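Local coordinates for protein GH26A (Muricauda sp. MAR_2010_75, PDB 6Q75) that probably hydrolyses beta-glycosidic bonds in polysaccharides such as mannans, as a family 26 glycoside hydrolase, at residues T77-N82 with V105-H110; S52-P57 with E89-E94; I170-Y175 with L214-N219; L275-Q280 with M297-W302. All blocks are in the same frame, centred on the assembly; numbering follows the deposited sequence.

Contact 1 of 4, residues T77-N82 with V105-H110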
# COMPACT_ATOMS: atom_id res chain seq x y z
N THR A 77 5.68 -1.15 -6.18
CA THR A 77 5.36 -2.39 -6.89
C THR A 77 4.78 -3.36 -5.86
O THR A 77 4.32 -2.93 -4.79
CB THR A 77 6.55 -2.93 -7.72
OG1 THR A 77 6.09 -3.99 -8.59
CG2 THR A 77 7.70 -3.42 -6.83
N ASP A 78 4.75 -4.65 -6.21
CA ASP A 78 3.85 -5.63 -5.60
C ASP A 78 4.56 -6.98 -5.56
O ASP A 78 5.20 -7.37 -6.54
CB ASP A 78 2.57 -5.67 -6.46
CG ASP A 78 1.51 -6.69 -6.02
OD1 ASP A 78 1.60 -7.40 -4.99
OD2 ASP A 78 0.47 -6.71 -6.74
N PHE A 79 4.48 -7.66 -4.42
CA PHE A 79 5.12 -8.96 -4.27
C PHE A 79 4.35 -10.10 -4.93
O PHE A 79 4.79 -11.25 -4.87
CB PHE A 79 5.34 -9.26 -2.79
CG PHE A 79 6.60 -8.67 -2.22
CD1 PHE A 79 7.83 -9.30 -2.42
CD2 PHE A 79 6.56 -7.52 -1.45
CE1 PHE A 79 9.00 -8.77 -1.91
CE2 PHE A 79 7.74 -6.98 -0.90
CZ PHE A 79 8.96 -7.61 -1.13
N TYR A 80 3.21 -9.80 -5.56
CA TYR A 80 2.36 -10.81 -6.18
C TYR A 80 3.15 -11.86 -6.96
O TYR A 80 3.79 -11.56 -7.97
CB TYR A 80 1.36 -10.11 -7.11
CG TYR A 80 0.29 -11.00 -7.70
CD1 TYR A 80 -0.01 -12.26 -7.16
CD2 TYR A 80 -0.47 -10.56 -8.77
CE1 TYR A 80 -1.02 -13.06 -7.72
CE2 TYR A 80 -1.47 -11.34 -9.33
CZ TYR A 80 -1.75 -12.58 -8.80
OH TYR A 80 -2.75 -13.35 -9.38
N TRP A 81 3.11 -13.10 -6.48
CA TRP A 81 3.77 -14.20 -7.17
C TRP A 81 2.74 -14.79 -8.13
O TRP A 81 2.03 -15.76 -7.82
CB TRP A 81 4.27 -15.22 -6.16
CG TRP A 81 5.09 -16.30 -6.69
CD1 TRP A 81 5.14 -16.76 -7.99
CD2 TRP A 81 5.96 -17.12 -5.93
NE1 TRP A 81 6.02 -17.83 -8.06
CE2 TRP A 81 6.52 -18.07 -6.81
CE3 TRP A 81 6.32 -17.15 -4.58
CZ2 TRP A 81 7.44 -19.04 -6.38
CZ3 TRP A 81 7.22 -18.12 -4.15
CH2 TRP A 81 7.77 -19.04 -5.05
N ASN A 82 2.63 -14.18 -9.30
CA ASN A 82 1.65 -14.62 -10.28
C ASN A 82 2.26 -15.42 -11.42
O ASN A 82 1.51 -16.02 -12.19
CB ASN A 82 0.90 -13.42 -10.88
CG ASN A 82 1.83 -12.47 -11.61
OD1 ASN A 82 2.84 -12.02 -11.07
ND2 ASN A 82 1.47 -12.14 -12.83
N VAL A 105 9.86 4.40 -1.28
CA VAL A 105 9.47 3.07 -1.75
C VAL A 105 8.20 2.62 -1.06
O VAL A 105 8.11 2.64 0.17
CB VAL A 105 10.59 2.04 -1.49
CG1 VAL A 105 10.06 0.58 -1.70
CG2 VAL A 105 11.79 2.33 -2.34
N THR A 106 7.21 2.15 -1.84
CA THR A 106 6.05 1.49 -1.27
C THR A 106 5.87 0.10 -1.90
O THR A 106 6.13 -0.09 -3.09
CB THR A 106 4.74 2.34 -1.44
OG1 THR A 106 3.67 1.66 -0.77
CG2 THR A 106 4.37 2.60 -2.91
N LEU A 107 5.50 -0.87 -1.07
CA LEU A 107 5.32 -2.25 -1.53
C LEU A 107 4.00 -2.80 -0.99
O LEU A 107 3.61 -2.52 0.15
CB LEU A 107 6.49 -3.15 -1.06
CG LEU A 107 7.83 -2.71 -1.67
CD1 LEU A 107 8.99 -3.48 -1.02
CD2 LEU A 107 7.84 -2.90 -3.20
N MET A 108 3.30 -3.56 -1.85
CA MET A 108 2.08 -4.26 -1.50
C MET A 108 2.27 -5.76 -1.78
O MET A 108 3.36 -6.21 -2.16
CB MET A 108 0.89 -3.71 -2.29
CG MET A 108 1.03 -3.92 -3.79
SD MET A 108 -0.21 -3.03 -4.76
CE MET A 108 -1.72 -3.71 -4.07
N TRP A 109 1.19 -6.52 -1.63
CA TRP A 109 1.33 -7.97 -1.65
C TRP A 109 0.00 -8.65 -1.97
O TRP A 109 -0.68 -9.15 -1.06
CB TRP A 109 1.87 -8.47 -0.31
CG TRP A 109 2.18 -9.96 -0.23
CD1 TRP A 109 2.55 -10.79 -1.26
CD2 TRP A 109 2.08 -10.79 0.93
NE1 TRP A 109 2.74 -12.08 -0.79
CE2 TRP A 109 2.43 -12.11 0.55
CE3 TRP A 109 1.75 -10.54 2.27
CZ2 TRP A 109 2.47 -13.19 1.47
CZ3 TRP A 109 1.77 -11.61 3.17
CH2 TRP A 109 2.11 -12.92 2.76
N HIS A 110 -0.40 -8.66 -3.23
CA HIS A 110 -1.43 -9.62 -3.62
C HIS A 110 -0.88 -11.03 -3.36
O HIS A 110 0.28 -11.34 -3.64
CB HIS A 110 -1.80 -9.50 -5.08
CG HIS A 110 -2.61 -8.29 -5.41
ND1 HIS A 110 -2.07 -7.19 -6.04
CD2 HIS A 110 -3.92 -8.01 -5.22
CE1 HIS A 110 -3.02 -6.28 -6.23
NE2 HIS A 110 -4.15 -6.76 -5.75
O HOH W 1 1.89 -13.53 -4.01
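Asp78 and His110 form a His-carboxylate hydrogen bond at the C-terminal ends of two neighbouring parallel strands of the (beta/alpha)8 barrel, joined as a beta-alpha-beta unit through helix 88-100. His110 ND1 donates to Asp78 OD2 over 2.7 Å, almost straight (173° at the hydrogen), and OD2 lies in the imidazole plane, which favours this rotation of the ring. Chi1 of 177° sets the carboxylate opposite its own N, toward His110. Asp78 OD1 has two donors: His110 N on its syn side at 2.9 Å, and Tyr80 N, also 2.9 Å away, from above the carboxylate plane, closing an Asx turn. His110 CB sits over the face of the Tyr80 ring, 4.0 Å from its centroid, a CH-pi contact. Backbone pairing holds the ends together, with Phe79 N bonded to Met108 O at 2.9 Å. Phe79 CE2 meets Leu107 CD1 at 3.7 Å, and helix 144-165 backs Phe79 and Trp109 through Val156. The imidazole makes edge-to-face pairs with His176 and Trp122, near a Tris molecule probably from the crystallisation liquor. One water spans the loop ends, accepting from Trp81 N (2.8 Å) and donating to His110 O (2.7 Å).

Contact 2 of 4, residues S52-P57 with E89-E94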
# COMPACT_ATOMS: atom_id res chain seq x y z
N SER A 52 4.02 0.03 -10.60
CA SER A 52 4.32 -0.80 -11.76
C SER A 52 4.17 -2.27 -11.37
O SER A 52 4.43 -2.64 -10.22
CB SER A 52 5.75 -0.54 -12.31
OG SER A 52 5.97 0.82 -12.64
N TYR A 53 3.76 -3.11 -12.32
CA TYR A 53 3.76 -4.54 -12.06
C TYR A 53 5.18 -5.05 -11.86
O TYR A 53 6.14 -4.56 -12.47
CB TYR A 53 3.12 -5.29 -13.22
CG TYR A 53 1.75 -4.77 -13.60
CD1 TYR A 53 0.67 -4.92 -12.74
CD2 TYR A 53 1.54 -4.15 -14.84
CE1 TYR A 53 -0.60 -4.45 -13.10
CE2 TYR A 53 0.29 -3.71 -15.21
CZ TYR A 53 -0.78 -3.85 -14.33
OH TYR A 53 -2.03 -3.38 -14.67
N ASN A 54 5.32 -6.08 -11.00
CA ASN A 54 6.68 -6.48 -10.65
C ASN A 54 7.42 -7.17 -11.79
O ASN A 54 8.64 -7.34 -11.68
CB ASN A 54 6.69 -7.38 -9.40
CG ASN A 54 6.08 -8.78 -9.63
OD1 ASN A 54 6.39 -9.49 -10.59
ND2 ASN A 54 5.23 -9.17 -8.70
N GLU A 55 6.74 -7.58 -12.86
CA GLU A 55 7.45 -8.13 -14.03
C GLU A 55 8.43 -7.13 -14.62
O GLU A 55 9.50 -7.50 -15.11
CB GLU A 55 6.44 -8.56 -15.09
CG GLU A 55 5.70 -9.86 -14.77
CD GLU A 55 4.34 -9.62 -14.13
OE1 GLU A 55 4.16 -8.60 -13.42
OE2 GLU A 55 3.44 -10.48 -14.35
N ASN A 56 8.05 -5.85 -14.62
CA ASN A 56 8.92 -4.76 -15.06
C ASN A 56 8.70 -3.64 -14.06
O ASN A 56 7.87 -2.74 -14.27
CB ASN A 56 8.59 -4.33 -16.49
CG ASN A 56 8.70 -5.47 -17.47
OD1 ASN A 56 7.72 -6.15 -17.76
ND2 ASN A 56 9.90 -5.68 -17.99
N PRO A 57 9.41 -3.68 -12.93
CA PRO A 57 8.97 -2.95 -11.73
C PRO A 57 9.17 -1.45 -11.78
O PRO A 57 8.77 -0.77 -10.83
CB PRO A 57 9.83 -3.57 -10.61
CG PRO A 57 11.00 -4.20 -11.32
CD PRO A 57 10.51 -4.63 -12.66
N GLU A 89 13.42 -11.22 -5.44
CA GLU A 89 14.77 -10.73 -5.71
C GLU A 89 14.76 -9.58 -6.73
O GLU A 89 15.48 -8.59 -6.57
CB GLU A 89 15.66 -11.88 -6.16
CG GLU A 89 16.16 -12.69 -4.97
CD GLU A 89 17.22 -13.72 -5.33
OE1 GLU A 89 16.94 -14.93 -5.23
OE2 GLU A 89 18.36 -13.32 -5.68
N ARG A 90 13.95 -9.71 -7.78
CA ARG A 90 13.86 -8.66 -8.79
C ARG A 90 13.29 -7.37 -8.18
O ARG A 90 13.74 -6.26 -8.52
CB ARG A 90 13.00 -9.15 -9.95
CG ARG A 90 12.77 -8.15 -11.06
CD ARG A 90 12.05 -8.80 -12.26
NE ARG A 90 10.66 -9.19 -11.97
CZ ARG A 90 10.26 -10.45 -11.78
NH1 ARG A 90 11.15 -11.45 -11.83
NH2 ARG A 90 8.99 -10.73 -11.51
N ILE A 91 12.29 -7.49 -7.31
CA ILE A 91 11.70 -6.34 -6.64
C ILE A 91 12.73 -5.67 -5.74
O ILE A 91 12.88 -4.44 -5.72
CB ILE A 91 10.48 -6.78 -5.82
CG1 ILE A 91 9.36 -7.25 -6.74
CG2 ILE A 91 10.02 -5.69 -4.84
CD1 ILE A 91 8.33 -8.08 -6.00
N VAL A 92 13.47 -6.48 -4.97
CA VAL A 92 14.40 -5.89 -4.01
C VAL A 92 15.48 -5.12 -4.75
O VAL A 92 15.85 -4.00 -4.34
CB VAL A 92 15.02 -6.99 -3.12
CG1 VAL A 92 16.23 -6.43 -2.39
CG2 VAL A 92 14.00 -7.50 -2.13
N LYS A 93 15.99 -5.68 -5.85
CA LYS A 93 17.06 -5.02 -6.58
C LYS A 93 16.61 -3.68 -7.13
O LYS A 93 17.36 -2.70 -7.09
CB LYS A 93 17.56 -5.90 -7.72
CG LYS A 93 18.82 -5.36 -8.41
N GLU A 94 15.38 -3.61 -7.63
CA GLU A 94 14.95 -2.33 -8.16
C GLU A 94 14.54 -1.37 -7.05
O GLU A 94 14.76 -0.16 -7.18
CB GLU A 94 13.82 -2.53 -9.18
CG GLU A 94 13.36 -1.21 -9.80
CD GLU A 94 14.36 -0.66 -10.81
OE1 GLU A 94 15.37 -1.34 -11.09
OE2 GLU A 94 14.14 0.45 -11.34
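Arg90 of helix 88-100 grips Asn54 side-on, binding the helix to the loop that leads from strand 46-51 to helix 59-68 on the outer layer of the barrel. The main bond runs from Arg90 NE to Asn54 O, 2.8 Å long and nearly straight at 173°, with the acceptor in the guanidinium plane. Arg90 NH2 adds a second bond to Asn54 OD1 at 3.0 Å, more bent, reaching that oxygen from above the amide plane; a weak third link joins NH2 to Asn54 O. A bend at chi3 (68°) turns the otherwise extended arginine chain so that NE and NH2 face the loop together. The buried side of the contact is close-packed: Asn54 CB rests on Ile91 CG1 and CD1, both at 3.8 Å, and Ile91 in turn touches Thr77 and Phe79. Pro57 CG meets Glu94 CB at 3.9 Å, and Pro57 also packs on Trp75. Asn54 ND2 points into the fold and donates to Asp78 O and Tyr80 O. Glu94 OE2 hydrogen-bonds Ser58 OG and forms a salt bridge with Lys98. Toward the solvent the fit slackens: the exposed Glu55 holds its OE1 5.6 Å from Arg90 NH2, while its OE2 bonds Asn82. Charged though Arg90 is, its partners on Asn54 are neutral oxygens, so the link rests on directed charge-to-dipole hydrogen bonds.

Contact 3 of 4, residues I170-Y175 with L214-N219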
# COMPACT_ATOMS: atom_id res chain seq x y z
N ILE A 170 10.11 1.19 4.18
CA ILE A 170 9.09 0.72 3.23
C ILE A 170 7.71 1.20 3.66
O ILE A 170 7.29 0.96 4.79
CB ILE A 170 9.11 -0.82 3.13
CG1 ILE A 170 10.53 -1.32 2.82
CG2 ILE A 170 8.03 -1.34 2.14
CD1 ILE A 170 11.03 -0.95 1.46
N LEU A 171 6.98 1.89 2.75
CA LEU A 171 5.56 2.07 3.00
C LEU A 171 4.86 0.75 2.67
O LEU A 171 4.60 0.44 1.50
CB LEU A 171 5.01 3.21 2.13
CG LEU A 171 5.64 4.57 2.45
CD1 LEU A 171 5.26 5.59 1.36
CD2 LEU A 171 5.19 5.09 3.83
N TRP A 172 4.58 -0.06 3.71
CA TRP A 172 4.14 -1.44 3.55
C TRP A 172 2.62 -1.50 3.64
O TRP A 172 2.05 -1.06 4.63
CB TRP A 172 4.81 -2.27 4.66
CG TRP A 172 4.36 -3.66 4.84
CD1 TRP A 172 3.88 -4.22 5.99
CD2 TRP A 172 4.41 -4.72 3.87
NE1 TRP A 172 3.59 -5.56 5.79
CE2 TRP A 172 3.92 -5.89 4.50
CE3 TRP A 172 4.81 -4.78 2.53
CZ2 TRP A 172 3.81 -7.11 3.84
CZ3 TRP A 172 4.68 -6.00 1.86
CH2 TRP A 172 4.21 -7.16 2.54
N ARG A 173 1.95 -1.99 2.56
CA ARG A 173 0.49 -1.96 2.46
C ARG A 173 -0.04 -3.38 2.23
O ARG A 173 -0.40 -3.75 1.11
CB ARG A 173 0.01 -0.98 1.37
CG ARG A 173 0.97 0.20 1.11
CD ARG A 173 0.27 1.27 0.26
NE ARG A 173 -0.46 0.68 -0.87
CZ ARG A 173 0.12 0.26 -1.99
NH1 ARG A 173 -0.63 -0.28 -2.95
NH2 ARG A 173 1.44 0.35 -2.15
N PRO A 174 -0.05 -4.22 3.26
CA PRO A 174 -0.56 -5.59 3.11
C PRO A 174 -2.09 -5.69 3.19
O PRO A 174 -2.76 -4.91 3.86
CB PRO A 174 0.10 -6.32 4.30
CG PRO A 174 0.08 -5.23 5.41
CD PRO A 174 0.32 -3.89 4.64
N TYR A 175 -2.61 -6.73 2.53
CA TYR A 175 -4.03 -7.11 2.63
C TYR A 175 -4.94 -5.90 2.38
O TYR A 175 -5.84 -5.59 3.16
CB TYR A 175 -4.34 -7.74 3.98
CG TYR A 175 -3.57 -9.02 4.24
CD1 TYR A 175 -3.61 -10.09 3.33
CD2 TYR A 175 -2.83 -9.18 5.40
CE1 TYR A 175 -2.91 -11.28 3.58
CE2 TYR A 175 -2.14 -10.38 5.66
CZ TYR A 175 -2.18 -11.41 4.74
OH TYR A 175 -1.48 -12.59 4.99
N LEU A 214 9.59 -1.08 8.46
CA LEU A 214 8.28 -0.98 7.84
C LEU A 214 7.46 0.16 8.45
O LEU A 214 7.49 0.38 9.66
CB LEU A 214 7.50 -2.29 7.98
CG LEU A 214 8.29 -3.55 7.61
CD1 LEU A 214 7.45 -4.80 7.83
CD2 LEU A 214 8.72 -3.47 6.15
N ILE A 215 6.82 0.94 7.58
CA ILE A 215 5.76 1.86 7.96
C ILE A 215 4.45 1.17 7.60
O ILE A 215 4.23 0.82 6.43
CB ILE A 215 5.90 3.21 7.23
CG1 ILE A 215 7.11 3.97 7.80
CG2 ILE A 215 4.64 4.06 7.37
CD1 ILE A 215 7.58 5.10 6.90
N TRP A 216 3.57 0.97 8.57
CA TRP A 216 2.41 0.12 8.35
C TRP A 216 1.26 0.93 7.78
O TRP A 216 0.67 1.77 8.47
CB TRP A 216 1.99 -0.60 9.63
CG TRP A 216 2.96 -1.72 9.92
CD1 TRP A 216 4.23 -1.61 10.41
CD2 TRP A 216 2.76 -3.11 9.63
NE1 TRP A 216 4.81 -2.86 10.49
CE2 TRP A 216 3.93 -3.79 10.02
CE3 TRP A 216 1.69 -3.85 9.12
CZ2 TRP A 216 4.07 -5.17 9.88
CZ3 TRP A 216 1.83 -5.22 8.99
CH2 TRP A 216 3.01 -5.87 9.39
N VAL A 217 0.92 0.66 6.52
CA VAL A 217 -0.11 1.43 5.82
C VAL A 217 -1.33 0.53 5.74
O VAL A 217 -1.31 -0.50 5.04
CB VAL A 217 0.32 1.88 4.43
CG1 VAL A 217 -0.81 2.75 3.79
CG2 VAL A 217 1.65 2.66 4.50
N TRP A 218 -2.40 0.93 6.43
CA TRP A 218 -3.68 0.25 6.39
C TRP A 218 -4.45 0.86 5.23
O TRP A 218 -4.85 2.02 5.31
CB TRP A 218 -4.40 0.44 7.72
CG TRP A 218 -5.78 -0.20 7.84
CD1 TRP A 218 -6.07 -1.47 8.29
CD2 TRP A 218 -7.03 0.44 7.60
NE1 TRP A 218 -7.44 -1.66 8.31
CE2 TRP A 218 -8.05 -0.50 7.89
CE3 TRP A 218 -7.39 1.72 7.15
CZ2 TRP A 218 -9.40 -0.21 7.74
CZ3 TRP A 218 -8.75 2.00 7.00
CH2 TRP A 218 -9.72 1.06 7.30
N ASN A 219 -4.63 0.10 4.14
CA ASN A 219 -5.06 0.63 2.84
C ASN A 219 -6.41 -0.00 2.49
O ASN A 219 -6.46 -1.16 2.05
CB ASN A 219 -4.01 0.31 1.77
CG ASN A 219 -4.17 1.12 0.46
OD1 ASN A 219 -3.20 1.30 -0.27
ND2 ASN A 219 -5.39 1.61 0.17
O HOH W 2 -3.42 -0.70 -2.31
O HOH W 3 -2.95 -2.20 3.63
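Ile170, Leu171 and Trp172 pair in parallel register with Leu214, Ile215 and Trp216, in the fourth and fifth strands of the (beta/alpha)8 barrel, the segment axes approaching to 4.8 Å with 35° between their directions. Three backbone bonds hold the pair, the last from Val217 N to Trp172 O at 2.8 Å. Pro174 has no amide hydrogen to continue the pattern; there a water donates to Pro174 O and Val217 O and accepts from Asn219 N. On the outer, helix-covered face Trp172 and Trp216 form a T-shaped pair: the pyrrole edge of Trp172 points into the six-membered face of Trp216, centroids 4.7 Å apart and planes at 88°. The faces of Trp172 are held between Leu214 CD1 and, opposite, Pro174 CB. On the inner face Leu171 CD2 lies 3.7 Å from Ile215 CG2. The Arg173 chain bends at chi3 (-45°), which helps turn NE toward Asn219; NE donates to Asn219 OD1 at 2.9 Å, in the carbonyl plane. A second water links Arg173 NH1 to OD1, NH2 bonds Thr106 OG1, which also bonds Leu171 O, and Asn219 ND2 is taken by Asp250. With a leucine in place of Arg173, Asn219 OD1 and Thr106 OG1 would probably each lose a donor. Helix 194-208 covers Trp172 and Pro174 through Leu205 and Leu201, helix 30-40 meets Leu171 and Ile215, and strands 104-108 and 246-251 flank the pair.

Contact 4 of 4, residues L275-Q280 with M297-W302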
# COMPACT_ATOMS: atom_id res chain seq x y z
N LEU A 275 -3.71 8.49 -0.60
CA LEU A 275 -4.43 7.81 -1.68
C LEU A 275 -3.58 6.64 -2.14
O LEU A 275 -2.67 6.80 -2.96
CB LEU A 275 -4.73 8.78 -2.83
CG LEU A 275 -5.70 9.90 -2.50
CD1 LEU A 275 -5.56 11.09 -3.50
CD2 LEU A 275 -7.10 9.38 -2.40
N GLY A 276 -3.88 5.45 -1.61
CA GLY A 276 -3.01 4.31 -1.83
C GLY A 276 -2.95 3.84 -3.26
O GLY A 276 -1.90 3.37 -3.72
N GLU A 277 -4.08 3.95 -3.99
CA GLU A 277 -4.14 3.73 -5.43
C GLU A 277 -5.14 4.71 -6.00
O GLU A 277 -6.17 4.97 -5.38
CB GLU A 277 -4.65 2.34 -5.84
CG GLU A 277 -3.83 1.17 -5.32
CD GLU A 277 -4.42 -0.17 -5.71
OE1 GLU A 277 -5.25 -0.20 -6.64
OE2 GLU A 277 -3.99 -1.19 -5.10
N VAL A 278 -4.82 5.24 -7.16
CA VAL A 278 -5.78 6.05 -7.92
C VAL A 278 -5.69 5.68 -9.38
O VAL A 278 -4.69 5.14 -9.87
CB VAL A 278 -5.58 7.58 -7.78
CG1 VAL A 278 -5.53 7.99 -6.30
CG2 VAL A 278 -4.35 8.05 -8.55
N GLY A 279 -6.77 5.99 -10.10
CA GLY A 279 -6.75 5.87 -11.54
C GLY A 279 -6.70 7.28 -12.11
O GLY A 279 -5.62 7.82 -12.34
N GLN A 280 -7.86 7.88 -12.32
CA GLN A 280 -7.93 9.31 -12.61
C GLN A 280 -7.27 10.11 -11.49
O GLN A 280 -7.58 9.91 -10.31
CB GLN A 280 -9.39 9.76 -12.74
CG GLN A 280 -10.15 9.09 -13.86
CD GLN A 280 -11.55 9.65 -13.99
OE1 GLN A 280 -11.83 10.76 -13.51
NE2 GLN A 280 -12.45 8.90 -14.64
N MET A 297 -0.89 7.26 -5.65
CA MET A 297 -0.12 6.30 -6.43
C MET A 297 -0.98 5.83 -7.60
O MET A 297 -1.95 5.09 -7.39
CB MET A 297 0.31 5.09 -5.57
CG MET A 297 1.30 4.24 -6.35
SD MET A 297 1.73 2.67 -5.57
CE MET A 297 0.14 1.83 -5.56
N VAL A 298 -0.65 6.27 -8.82
CA VAL A 298 -1.41 5.85 -9.99
C VAL A 298 -1.12 4.39 -10.31
O VAL A 298 0.01 3.91 -10.18
CB VAL A 298 -1.08 6.76 -11.18
CG1 VAL A 298 -1.82 6.29 -12.42
CG2 VAL A 298 -1.48 8.16 -10.85
N TRP A 299 -2.17 3.67 -10.70
CA TRP A 299 -2.06 2.23 -10.93
C TRP A 299 -1.54 1.97 -12.34
O TRP A 299 -2.29 2.06 -13.31
CB TRP A 299 -3.42 1.56 -10.75
CG TRP A 299 -3.27 0.05 -10.79
CD1 TRP A 299 -3.53 -0.77 -11.84
CD2 TRP A 299 -2.75 -0.78 -9.74
NE1 TRP A 299 -3.26 -2.08 -11.50
CE2 TRP A 299 -2.77 -2.11 -10.22
CE3 TRP A 299 -2.31 -0.54 -8.44
CZ2 TRP A 299 -2.34 -3.20 -9.43
CZ3 TRP A 299 -1.88 -1.61 -7.67
CH2 TRP A 299 -1.90 -2.92 -8.17
N SER A 300 -0.26 1.61 -12.46
CA SER A 300 0.30 1.20 -13.75
C SER A 300 -0.17 2.02 -14.94
O SER A 300 0.06 3.23 -14.98
CB SER A 300 0.03 -0.28 -13.97
OG SER A 300 0.71 -1.00 -12.93
N ASN A 301 -0.78 1.38 -15.95
CA ASN A 301 -1.03 2.15 -17.18
C ASN A 301 -2.26 3.03 -17.08
O ASN A 301 -2.62 3.67 -18.08
CB ASN A 301 -1.16 1.24 -18.42
CG ASN A 301 -0.90 2.01 -19.73
OD1 ASN A 301 0.02 2.83 -19.80
ND2 ASN A 301 -1.72 1.76 -20.76
N TRP A 302 -2.91 3.12 -15.91
CA TRP A 302 -3.93 4.15 -15.75
C TRP A 302 -3.33 5.54 -15.89
O TRP A 302 -4.05 6.51 -16.17
CB TRP A 302 -4.65 3.99 -14.41
CG TRP A 302 -5.83 3.04 -14.41
CD1 TRP A 302 -7.13 3.36 -14.14
CD2 TRP A 302 -5.82 1.63 -14.68
NE1 TRP A 302 -7.93 2.25 -14.23
CE2 TRP A 302 -7.15 1.17 -14.55
CE3 TRP A 302 -4.82 0.71 -15.03
CZ2 TRP A 302 -7.50 -0.17 -14.76
CZ3 TRP A 302 -5.17 -0.61 -15.22
CH2 TRP A 302 -6.50 -1.04 -15.09
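The Glu277 carboxylate lies beside the Trp299 indole, their planes only 26° apart, with Glu277 CD 3.5 Å from both Trp299 CE3 and CZ3 and OE2 3.4 Å from CZ3. His51 stacks on Trp299, and Trp302 CE3 comes to its edge in the ring plane. Trp302 and Tyr252 form an edge-to-face pair, while Trp302 CD1 approaches Gly279 CA obliquely at 3.6 Å. Trp299 CG is anti to its amide nitrogen (chi1 -172°), which lays the six-membered ring alongside Glu277. The two strands run parallel, 29° between their directions. Val278 N bonds Met297 O at 2.9 Å and Trp299 N bonds Val278 O at 3.0 Å, whereas Met297 N reaches Leu275 O only weakly. Val278 CG2 and Val298 CG2 touch at 3.7 Å on the side away from Glu277. After Trp299 the chain reverses in a type II' turn, closed by Trp302 N on Trp299 O. Glu277 OE1 bonds Tyr252 OH and OE2 a hydroxyl of a Tris molecule, probably from the crystallisation liquor, with the Asp250 carboxylate close by; this end of the seventh barrel strand is where clan GH-A enzymes carry their nucleophile. Shortening Glu277 to an alanine is likely to leave Tyr252 OH without this partner and to open a gap against Trp299. Indole carbons at one flank and hydroxyl partners at the carboxylate oxygens make a mixed aromatic and polar pocket wall, consistent with a sugar-binding site.

Contacts 1, 3 and 4 are buried pairings of adjacent strands in one parallel barrel, whereas contact 2 sits farther out, partly exposed, where a loop meets helix 88-100. That helix connects the two strands of contact 1, and Asn54 bonds the backbone of 77-82, so contacts 1 and 2 involve the same beta-alpha-beta unit. Strand 104-108 of contact 1 neighbours 170-173 of contact 3. Met108, Arg173, Glu277 and Met297 then converge, bringing contacts 1, 3 and 4 together inside the barrel. Chemistry follows place: a guanidinium on neutral oxygens outside, apolar and tryptophan packing around the strands, and His-carboxylate, Arg-amide and glutamate-indole pairs toward the C-terminal rim, where Tris and glycerol are bound.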